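PDB 6EP3: Lmo0651 protein from Listeria monocytogenes serovar 1/2a, which controls the expression of the Agr system and mediates virulence, acting as a DNA-binding transcription activator of the GntR family. Local coordinates for the interface of chains A and B. Residues are numbered along the deposited sequence; one frame, centred on the assembly and turned at random. Chains: chain A/B, Lmo0651 protein.

Contacts 1 and 2 are two patches of one two-fold interface, the centres of their C-alpha atoms about 21 Å apart. They share no residue or helix. Contact 1 pairs the ends of helix 44-56, the recognition helix of the winged-helix DNA-binding domain. Contact 2 joins helix 77-101 of chain A to helices 77-101 and 147-163 of chain B in the FCD domain. Contact 1 uses small side chains; contact 2 adds side-chain amide hydrogen bonds, a water link and aromatic rings. Both domains meet their partner copy. This fits the dimer expected of a GntR regulator, whose pairing probably helps set the spacing of the DNA-reading helices.

Contact 1: the interface of chains A and B. Residues chain A 52, 55-56, 58; chain B 52, 55-56.
B:Thr55 turns its methyl CG2 anti to the backbone N (chi1 -51°), which lays it against A:Ala56. OG1 lies beside that N, and the hydroxyl is kept away from this contact. A:Ala56 CB lies 3.6 Å from B:Thr55 CG2 and equally near B:Thr55 CB. The alanine methyl thus packs against the branch point as well as the methyl.

A:Thr55 has nearly the same torsion (chi1 -52°) but touches a different residue. Its CB is 3.8 Å from B:Ala52 CB, and its CG2 is 3.9 Å from the same methyl. B:Ala52 CB also comes within 3.6 Å of A:Ala52 O, so it packs against a side chain and a backbone carbonyl one turn apart on the helix.

B:Ala56 is placed differently from A:Ala56. Its CB approaches the backbone rather than a threonine methyl, 3.2 Å from A:Thr55 O. A:Gly58 has a positive phi (75°), which suits glycine where the chain turns after the helix.

The two copies do not contribute identically here. A:Ala56 buries 55 Å² and B:Ala56 21 Å². The two helix ends are clearly offset, so the two-fold does not hold closely in this patch, although the interface as a whole is two-fold. The small alanine side chains let the helix ends come close, with the threonines packing against them. The patch hides 162 Å² in all, so it probably adds modestly to dimer stability.

Residues 52, 55 and 56 lie in the last turns of helix 44-56 in both chains. This is the recognition helix of the helix-turn-helix, preceded by helix 33-40. A:Gly58 follows it, in the link to strand 60-61 of the wing. The contact joins the C-terminal ends of the two recognition helices, where the DNA-binding domains meet.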
ATOM      1  N   ALA A  52     -17.854  -9.710  -1.743  1.00 64.46           N
ATOM      2  CA  ALA A  52     -16.824  -9.632  -2.772  1.00 65.33           C
ATOM      3  C   ALA A  52     -16.304  -8.209  -2.899  1.00 67.58           C
ATOM      4  O   ALA A  52     -15.090  -7.976  -2.934  1.00 72.97           O
ATOM      5  CB  ALA A  52     -17.370 -10.135  -4.108  1.00 64.02           C
ATOM      6  N   THR A  55     -14.136  -7.480  -0.201  1.00 65.81           N
ATOM      7  CA  THR A  55     -12.837  -8.106  -0.395  1.00 63.48           C
ATOM      8  C   THR A  55     -11.997  -7.333  -1.395  1.00 66.70           C
ATOM      9  O   THR A  55     -10.773  -7.251  -1.241  1.00 70.64           O
ATOM     10  CB  THR A  55     -12.999  -9.555  -0.853  1.00 67.53           C
ATOM     11  OG1 THR A  55     -13.889 -10.239   0.038  1.00 76.33           O
ATOM     12  CG2 THR A  55     -11.648 -10.262  -0.852  1.00 61.32           C
ATOM     13  N   ALA A  56     -12.636  -6.723  -2.393  1.00 71.20           N
ATOM     14  CA  ALA A  56     -11.896  -5.918  -3.353  1.00 71.39           C
ATOM     15  C   ALA A  56     -11.338  -4.652  -2.721  1.00 69.46           C
ATOM     16  O   ALA A  56     -10.360  -4.097  -3.233  1.00 70.84           O
ATOM     17  CB  ALA A  56     -12.795  -5.565  -4.536  1.00 69.21           C
ATOM     18  N   GLY A  58     -10.249  -4.550   0.489  1.00 70.02           N
ATOM     19  CA  GLY A  58      -9.425  -4.932   1.617  1.00 66.23           C
ATOM     20  C   GLY A  58     -10.122  -4.944   2.958  1.00 63.45           C
ATOM     21  O   GLY A  58      -9.463  -5.154   3.982  1.00 54.76           O
TER
ATOM     22  N   ALA B  52     -11.879 -10.966  -6.643  1.00 61.09           N
ATOM     23  CA  ALA B  52     -11.917 -10.030  -5.525  1.00 64.32           C
ATOM     24  C   ALA B  52     -10.541  -9.902  -4.889  1.00 61.74           C
ATOM     25  O   ALA B  52     -10.036  -8.792  -4.686  1.00 63.84           O
ATOM     26  CB  ALA B  52     -12.955 -10.482  -4.497  1.00 71.22           C
ATOM     27  N   THR B  55      -8.361  -7.938  -6.960  1.00 71.11           N
ATOM     28  CA  THR B  55      -8.671  -6.516  -6.892  1.00 70.65           C
ATOM     29  C   THR B  55      -8.100  -5.899  -5.624  1.00 68.77           C
ATOM     30  O   THR B  55      -7.708  -4.728  -5.629  1.00 71.58           O
ATOM     31  CB  THR B  55     -10.185  -6.287  -6.968  1.00 71.47           C
ATOM     32  OG1 THR B  55     -10.721  -6.995  -8.091  1.00 71.99           O
ATOM     33  CG2 THR B  55     -10.490  -4.805  -7.139  1.00 65.39           C
ATOM     34  N   ALA B  56      -8.025  -6.678  -4.540  1.00 74.49           N
ATOM     35  CA  ALA B  56      -7.420  -6.189  -3.309  1.00 70.56           C
ATOM     36  C   ALA B  56      -5.918  -5.988  -3.452  1.00 73.04           C
ATOM     37  O   ALA B  56      -5.333  -5.207  -2.692  1.00 78.98           O
ATOM     38  CB  ALA B  56      -7.711  -7.153  -2.159  1.00 64.89           C
TER

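Contact 2: the interface of chains A and B. Residues chain A 82-83, 85-86, 89; chain B 90, 146, 148-149, 152.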
ATOM      1  N   GLN A  82      -0.315   6.669  12.539  1.00 56.33           N
ATOM      2  CA  GLN A  82       0.547   5.756  11.785  1.00 48.77           C
ATOM      3  C   GLN A  82       0.354   5.932  10.280  1.00 47.94           C
ATOM      4  O   GLN A  82       1.329   6.031   9.513  1.00 53.12           O
ATOM      5  CB  GLN A  82       0.266   4.314  12.200  1.00 47.26           C
ATOM      6  CG  GLN A  82       0.813   3.934  13.571  1.00 55.66           C
ATOM      7  CD  GLN A  82       0.449   2.514  13.981  1.00 56.16           C
ATOM      8  OE1 GLN A  82      -0.545   1.950  13.521  1.00 62.36           O
ATOM      9  NE2 GLN A  82       1.269   1.924  14.839  1.00 54.84           N
ATOM     10  N   LEU A  83      -0.907   5.968   9.840  1.00 47.02           N
ATOM     11  CA  LEU A  83      -1.206   6.244   8.436  1.00 51.85           C
ATOM     12  C   LEU A  83      -0.651   7.593   7.998  1.00 44.08           C
ATOM     13  O   LEU A  83      -0.108   7.720   6.895  1.00 42.92           O
ATOM     14  CB  LEU A  83      -2.713   6.187   8.193  1.00 47.12           C
ATOM     15  CG  LEU A  83      -3.342   4.826   8.493  1.00 53.31           C
ATOM     16  CD1 LEU A  83      -4.849   4.871   8.362  1.00 49.37           C
ATOM     17  CD2 LEU A  83      -2.748   3.772   7.568  1.00 53.48           C
ATOM     18  N   GLU A  85       1.912   9.212   9.241  1.00 52.69           N
ATOM     19  CA  GLU A  85       3.363   9.110   9.128  1.00 50.25           C
ATOM     20  C   GLU A  85       3.757   8.469   7.806  1.00 46.45           C
ATOM     21  O   GLU A  85       4.699   8.921   7.142  1.00 44.74           O
ATOM     22  CB  GLU A  85       3.929   8.318  10.306  1.00 58.36           C
ATOM     23  CG  GLU A  85       3.764   9.015  11.648  1.00 69.99           C
ATOM     24  CD  GLU A  85       4.176   8.147  12.823  1.00 75.12           C
ATOM     25  OE1 GLU A  85       4.331   8.693  13.934  1.00 78.21           O
ATOM     26  OE2 GLU A  85       4.338   6.922  12.641  1.00 76.28           O
ATOM     27  N   THR A  86       3.035   7.423   7.394  1.00 46.71           N
ATOM     28  CA  THR A  86       3.288   6.843   6.075  1.00 49.62           C
ATOM     29  C   THR A  86       3.073   7.874   4.965  1.00 50.82           C
ATOM     30  O   THR A  86       3.916   8.034   4.065  1.00 52.02           O
ATOM     31  CB  THR A  86       2.397   5.620   5.866  1.00 53.75           C
ATOM     32  OG1 THR A  86       2.694   4.638   6.868  1.00 59.99           O
ATOM     33  CG2 THR A  86       2.621   5.017   4.488  1.00 48.32           C
ATOM     34  N   ILE A  89       5.909  10.424   4.942  1.00 49.90           N
ATOM     35  CA  ILE A  89       7.126   9.840   4.382  1.00 53.88           C
ATOM     36  C   ILE A  89       7.069   9.886   2.859  1.00 50.19           C
ATOM     37  O   ILE A  89       8.022  10.316   2.190  1.00 53.84           O
ATOM     38  CB  ILE A  89       7.309   8.399   4.899  1.00 57.42           C
ATOM     39  CG1 ILE A  89       7.773   8.396   6.355  1.00 53.64           C
ATOM     40  CG2 ILE A  89       8.273   7.613   4.019  1.00 54.46           C
ATOM     41  CD1 ILE A  89       7.427   7.109   7.085  1.00 66.84           C
TER
ATOM     42  N   PHE B  90      10.694   3.409   3.063  1.00 45.98           N
ATOM     43  CA  PHE B  90      10.113   2.760   4.239  1.00 53.58           C
ATOM     44  C   PHE B  90      11.191   2.262   5.207  1.00 55.68           C
ATOM     45  O   PHE B  90      11.083   2.461   6.424  1.00 53.00           O
ATOM     46  CB  PHE B  90       9.206   1.608   3.811  1.00 60.79           C
ATOM     47  CG  PHE B  90       7.807   2.035   3.489  1.00 70.27           C
ATOM     48  CD1 PHE B  90       7.118   2.888   4.336  1.00 80.92           C
ATOM     49  CD2 PHE B  90       7.179   1.588   2.340  1.00 73.77           C
ATOM     50  CE1 PHE B  90       5.830   3.288   4.041  1.00 84.17           C
ATOM     51  CE2 PHE B  90       5.889   1.982   2.041  1.00 80.67           C
ATOM     52  CZ  PHE B  90       5.214   2.834   2.892  1.00 84.78           C
ATOM     53  N   ASN B 146       4.834  -0.387  12.515  1.00 62.28           N
ATOM     54  CA  ASN B 146       3.793   0.132  11.633  1.00 48.78           C
ATOM     55  C   ASN B 146       3.325  -1.016  10.744  1.00 49.24           C
ATOM     56  O   ASN B 146       3.845  -1.239   9.637  1.00 61.22           O
ATOM     57  CB  ASN B 146       4.301   1.313  10.807  1.00 47.06           C
ATOM     58  CG  ASN B 146       3.188   2.231  10.374  1.00 56.44           C
ATOM     59  OD1 ASN B 146       2.082   1.781  10.081  1.00 56.44           O
ATOM     60  ND2 ASN B 146       3.474   3.527  10.328  1.00 55.14           N
ATOM     61  N   TYR B 148       0.741  -1.293   8.939  1.00 49.73           N
ATOM     62  CA  TYR B 148       0.305  -0.832   7.624  1.00 51.12           C
ATOM     63  C   TYR B 148       1.470  -0.836   6.645  1.00 47.70           C
ATOM     64  O   TYR B 148       1.344  -1.307   5.506  1.00 56.80           O
ATOM     65  CB  TYR B 148      -0.311   0.566   7.721  1.00 55.62           C
ATOM     66  CG  TYR B 148      -1.524   0.638   8.618  1.00 51.48           C
ATOM     67  CD1 TYR B 148      -1.452   1.232   9.871  1.00 52.80           C
ATOM     68  CD2 TYR B 148      -2.744   0.122   8.204  1.00 47.66           C
ATOM     69  CE1 TYR B 148      -2.563   1.301  10.693  1.00 52.97           C
ATOM     70  CE2 TYR B 148      -3.858   0.182   9.018  1.00 50.58           C
ATOM     71  CZ  TYR B 148      -3.760   0.772  10.261  1.00 53.16           C
ATOM     72  OH  TYR B 148      -4.865   0.834  11.072  1.00 59.82           O
ATOM     73  N   GLN B 149       2.623  -0.323   7.082  1.00 44.02           N
ATOM     74  CA  GLN B 149       3.796  -0.303   6.221  1.00 44.79           C
ATOM     75  C   GLN B 149       4.276  -1.713   5.922  1.00 54.78           C
ATOM     76  O   GLN B 149       4.700  -2.006   4.794  1.00 54.21           O
ATOM     77  CB  GLN B 149       4.909   0.519   6.865  1.00 42.07           C
ATOM     78  CG  GLN B 149       4.521   1.963   7.161  1.00 46.26           C
ATOM     79  CD  GLN B 149       5.648   2.742   7.812  1.00 56.99           C
ATOM     80  OE1 GLN B 149       6.636   2.161   8.265  1.00 52.33           O
ATOM     81  NE2 GLN B 149       5.514   4.066   7.849  1.00 49.80           N
ATOM     82  N   ILE B 152       1.968  -3.083   3.237  1.00 44.84           N
ATOM     83  CA  ILE B 152       2.249  -2.440   1.954  1.00 48.34           C
ATOM     84  C   ILE B 152       3.478  -3.067   1.306  1.00 51.59           C
ATOM     85  O   ILE B 152       3.471  -3.431   0.121  1.00 60.26           O
ATOM     86  CB  ILE B 152       2.425  -0.924   2.149  1.00 52.82           C
ATOM     87  CG1 ILE B 152       1.077  -0.255   2.426  1.00 48.55           C
ATOM     88  CG2 ILE B 152       3.121  -0.297   0.949  1.00 54.32           C
ATOM     89  CD1 ILE B 152       1.208   1.116   3.059  1.00 41.26           C
TER
HETATM   90  O   HOH W   1       5.436   4.936  11.545  1.00 50.85           O
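A:Thr86 and B:Gln149 meet through a direct hydrogen bond. B:Gln149 NE2 donates to A:Thr86 OG1 over 3.0 Å, with 157° at the hydrogen. The hydroxyl oxygen lies close to the amide plane. The two side chains run past each other in opposite directions. A second amide, B:Asn146, gives a weak bond from ND2 to the backbone A:Gln82 O (3.4 Å). A:Thr86 OG1 in turn donates a weak hydrogen bond to A:Gln82 O, one turn earlier in its own helix. The hydroxyl thus acts as both acceptor and donor.

Water extends the polar set. Water 1 lies 2.7 Å from B:Asn146 ND2 and 2.5 Å from A:Glu85 OE2. It links the amide to the carboxylate.

Packing contacts, some between carbon and polar atoms, flank the bonds. A:Leu83 CD2 sits over the centre of one face of the B:Tyr148 ring, a CH-pi contact 3.6 Å from the centroid. The A:Gln82 amide stands almost upright to that ring (82° between planes), with OE1 3.5 Å from B:Tyr148 CE1. A:Thr86 serves both kinds of contact. With chi1 at -61°, its methyl is anti to the backbone N and approaches the rim of the B:Phe90 ring in the ring's own plane, CG2 being 3.7 Å from CE1. A:Ile89 CD1 packs near B:Gln149 NE2.

Chain A presents helix 77-101. Chain B answers with the start of helix 147-163, the loop residue B:Asn146 just before it, and B:Phe90 of its own helix 77-101. The patch hides 264 Å² and, with its symmetry twin, probably helps to hold the FCD domains together as a dimer.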